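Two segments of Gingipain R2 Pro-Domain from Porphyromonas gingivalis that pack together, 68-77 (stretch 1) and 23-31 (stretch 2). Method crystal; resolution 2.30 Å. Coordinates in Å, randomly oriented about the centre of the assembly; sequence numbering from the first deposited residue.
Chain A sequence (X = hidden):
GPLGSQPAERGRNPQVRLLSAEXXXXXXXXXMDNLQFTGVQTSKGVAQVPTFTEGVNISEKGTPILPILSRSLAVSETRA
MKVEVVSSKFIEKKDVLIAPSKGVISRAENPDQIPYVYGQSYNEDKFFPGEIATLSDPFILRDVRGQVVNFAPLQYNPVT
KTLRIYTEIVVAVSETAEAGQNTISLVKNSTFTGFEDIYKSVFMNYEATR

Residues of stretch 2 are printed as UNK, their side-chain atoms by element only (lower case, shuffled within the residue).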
# COMPACT_ATOMS: atom_id res chain seq x y z
N ILE A 68 14.79 -1.57 -17.30
CA ILE A 68 15.76 -1.39 -16.23
C ILE A 68 15.35 -2.22 -15.00
O ILE A 68 14.20 -2.64 -14.88
CB ILE A 68 15.94 0.12 -15.86
CG1 ILE A 68 14.67 0.71 -15.19
CG2 ILE A 68 16.45 0.96 -17.06
CD1 ILE A 68 14.97 1.87 -14.21
N LEU A 69 16.30 -2.45 -14.10
CA LEU A 69 16.06 -3.12 -12.83
C LEU A 69 16.44 -2.15 -11.73
O LEU A 69 17.55 -1.61 -11.74
CB LEU A 69 16.82 -4.45 -12.72
CG LEU A 69 16.41 -5.34 -11.55
CD1 LEU A 69 16.46 -6.78 -11.95
CD2 LEU A 69 17.28 -5.08 -10.31
N SER A 70 15.52 -1.92 -10.79
CA SER A 70 15.73 -0.96 -9.70
C SER A 70 15.68 -1.63 -8.34
O SER A 70 14.85 -2.52 -8.11
CB SER A 70 14.69 0.15 -9.77
OG SER A 70 14.79 0.89 -10.98
N ARG A 71 16.60 -1.20 -7.45
CA ARG A 71 16.71 -1.69 -6.08
C ARG A 71 17.01 -0.54 -5.13
O ARG A 71 17.80 0.35 -5.45
CB ARG A 71 17.80 -2.79 -5.95
CG ARG A 71 17.39 -4.16 -6.49
CD ARG A 71 16.24 -4.78 -5.72
NE ARG A 71 15.85 -6.07 -6.30
CZ ARG A 71 16.33 -7.24 -5.90
NH1 ARG A 71 17.20 -7.31 -4.90
NH2 ARG A 71 15.93 -8.36 -6.49
N SER A 72 16.39 -0.59 -3.95
CA SER A 72 16.53 0.44 -2.92
C SER A 72 17.64 0.10 -1.95
O SER A 72 17.79 -1.07 -1.55
CB SER A 72 15.21 0.63 -2.17
OG SER A 72 14.19 1.05 -3.06
N LEU A 73 18.41 1.12 -1.56
CA LEU A 73 19.49 0.96 -0.61
C LEU A 73 19.42 1.99 0.50
O LEU A 73 19.08 3.15 0.25
CB LEU A 73 20.87 1.09 -1.31
CG LEU A 73 21.27 0.03 -2.35
CD1 LEU A 73 22.40 0.55 -3.22
CD2 LEU A 73 21.65 -1.29 -1.68
N ALA A 74 19.73 1.56 1.73
CA ALA A 74 19.88 2.44 2.88
C ALA A 74 21.25 3.13 2.69
O ALA A 74 22.27 2.44 2.59
CB ALA A 74 19.81 1.64 4.18
N VAL A 75 21.26 4.47 2.50
CA VAL A 75 22.50 5.21 2.18
C VAL A 75 22.94 6.19 3.31
O VAL A 75 22.39 6.14 4.42
CB VAL A 75 22.39 5.94 0.80
CG1 VAL A 75 22.29 4.94 -0.36
CG2 VAL A 75 21.22 6.93 0.77
N SER A 76 23.94 7.06 3.02
CA SER A 76 24.48 8.06 3.95
C SER A 76 23.41 9.05 4.39
O SER A 76 22.51 9.38 3.62
CB SER A 76 25.66 8.81 3.32
OG SER A 76 26.16 9.81 4.19
N GLU A 77 23.52 9.54 5.62
CA GLU A 77 22.58 10.47 6.23
C GLU A 77 22.84 11.93 5.82
O GLU A 77 21.89 12.72 5.80
CB GLU A 77 22.65 10.35 7.77
CG GLU A 77 22.18 9.02 8.35
CD GLU A 77 23.07 7.81 8.18
OE1 GLU A 77 24.31 7.96 8.17
OE2 GLU A 77 22.52 6.69 8.06
N UNK A 23 28.91 0.11 6.37
CA UNK A 23 28.28 1.37 6.78
C UNK A 23 27.24 1.80 5.71
O UNK A 23 26.21 1.14 5.59
n UNK A 23 30.74 5.16 6.24
c UNK A 23 30.52 2.75 6.31
c UNK A 23 29.27 2.51 7.17
c UNK A 23 30.48 4.06 5.55
o UNK A 23 30.24 4.09 4.34
N UNK A 24 27.51 2.86 4.91
CA UNK A 24 26.59 3.33 3.88
C UNK A 24 27.01 2.86 2.47
O UNK A 24 26.24 3.01 1.52
c UNK A 24 26.47 4.86 3.93
o UNK A 24 27.72 5.51 3.98
N UNK A 25 28.23 2.27 2.34
CA UNK A 25 28.78 1.74 1.09
C UNK A 25 28.19 0.35 0.79
O UNK A 25 28.08 -0.47 1.71
s UNK A 25 31.11 0.24 -1.10
c UNK A 25 32.54 -0.52 -0.32
c UNK A 25 30.31 1.67 1.17
c UNK A 25 31.00 1.78 -0.17
N UNK A 26 27.79 0.11 -0.48
CA UNK A 26 27.16 -1.14 -0.91
C UNK A 26 27.63 -1.60 -2.28
O UNK A 26 27.77 -0.80 -3.20
c UNK A 26 25.64 -0.98 -0.96
o UNK A 26 25.05 -0.92 0.33
N UNK A 27 27.82 -2.92 -2.42
CA UNK A 27 28.23 -3.56 -3.67
C UNK A 27 27.08 -4.45 -4.13
O UNK A 27 26.74 -5.42 -3.44
c UNK A 27 29.54 -4.35 -3.48
n UNK A 27 33.70 -6.28 -5.30
c UNK A 27 30.44 -4.35 -4.71
c UNK A 27 31.78 -5.02 -4.39
c UNK A 27 32.50 -5.47 -5.63
N UNK A 28 26.43 -4.07 -5.24
CA UNK A 28 25.25 -4.78 -5.75
C UNK A 28 25.59 -5.41 -7.11
O UNK A 28 26.11 -4.74 -8.01
c UNK A 28 23.98 -3.88 -5.81
c UNK A 28 22.75 -4.68 -6.24
c UNK A 28 23.72 -3.17 -4.48
N UNK A 29 25.27 -6.70 -7.24
CA UNK A 29 25.46 -7.46 -8.46
C UNK A 29 24.13 -7.69 -9.16
O UNK A 29 23.16 -8.14 -8.56
n UNK A 29 26.02 -12.19 -8.85
c UNK A 29 26.79 -11.12 -8.99
c UNK A 29 26.08 -9.83 -9.31
c UNK A 29 26.15 -8.81 -8.16
o UNK A 29 28.01 -11.17 -8.88
N UNK A 30 24.11 -7.38 -10.45
CA UNK A 30 22.98 -7.66 -11.34
C UNK A 30 23.41 -8.75 -12.29
O UNK A 30 24.54 -8.72 -12.80
c UNK A 30 21.47 -7.39 -15.66
c UNK A 30 22.53 -6.40 -12.12
c UNK A 30 20.09 -7.44 -15.54
c UNK A 30 20.29 -6.81 -13.22
c UNK A 30 19.50 -7.16 -14.33
c UNK A 30 21.67 -6.73 -13.33
c UNK A 30 22.26 -7.01 -14.57
N UNK A 31 22.51 -9.68 -12.57
CA UNK A 31 22.72 -10.72 -13.56
C UNK A 31 21.44 -10.85 -14.38
O UNK A 31 20.34 -10.81 -13.81
c UNK A 31 27.12 -14.47 -11.17
n UNK A 31 26.50 -13.54 -11.88
n UNK A 31 28.45 -14.53 -11.17
c UNK A 31 23.15 -12.05 -12.94
c UNK A 31 25.05 -13.39 -11.96
n UNK A 31 26.43 -15.33 -10.44
c UNK A 31 24.66 -12.13 -12.70
O HOH W 1 24.40 1.51 0.44

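Position 23 carries three carbons in a row, the third bonded to one oxygen and one nitrogen. This is a primary amide on a two-carbon spacer, hence Gln23. It is exposed and poorly ordered, and its side chain stays 6.7 Å or more from stretch 1.

At position 24 the side chain is one carbon and one oxygen. It points toward stretch 1 and lies against its backbone: CB of position 24 is 3.5 Å from N of Ser76 and 3.8 Å from C of Val75. The hydroxymethyl is that of Ser24. Its OG donates to OE1 of Gln23 at 2.9 Å, and N of Ser24 donates to the same OE1 at 3.0 Å, so the amide oxygen curls forward over the next residue.

Position 25 has an unbranched chain of two carbons, a sulfur and a terminal carbon, directed away from stretch 1. The thioether identifies Met25, whose backbone N makes a weak hydrogen bond to OE1 of Gln23, 3.4 Å away.

Position 26 again shows one carbon and one oxygen, pointing toward stretch 1, where the oxygen lies 4.0 Å from CD2 of Leu73. This is Ser26. That apolar methyl offers no hydrogen bond, but a water does, its O accepting from OG of Ser26 at 2.5 Å.

Four carbons in a row ending in nitrogen, directed away from the contact, make position 27 Lys27.

Position 28 has one carbon carrying two more, branched at CB with no polar atom; one of its methyls meets CD2 of Leu73. This is Val28, with CG2 of Val28 4.0 Å from CD2 of Leu73.

Position 29 repeats the amide pattern of three carbons with terminal oxygen and nitrogen, and makes no contact with stretch 1: Gln29.

Position 30 has a single carbon followed by a six-carbon ring without a hydroxyl, and CD1 of Leu69 approaches the ring edge, near its plane. This is Phe30, its CE2 3.9 Å from CD1 of Leu69.

Position 31 has three carbons, a nitrogen, and a carbon bearing two further nitrogens, and does not reach stretch 1. The guanidinium marks Arg31.

The two strands run roughly antiparallel, at 155°, but their axes approach no closer than 8.5 Å and no direct hydrogen bond joins the stretches. Side chains fill the gap instead, with Leu69 and Leu73 meeting Phe30 and Val28. CA of Val75 and CA of Ser24 draw to 4.8 Å. Nearby the water O donates to O of Ser24 at 2.6 Å and to O of Ala74 at 3.2 Å, linking two carbonyls that cannot bond each other.

Stretch 2 (23-31) QSMSKVQFR
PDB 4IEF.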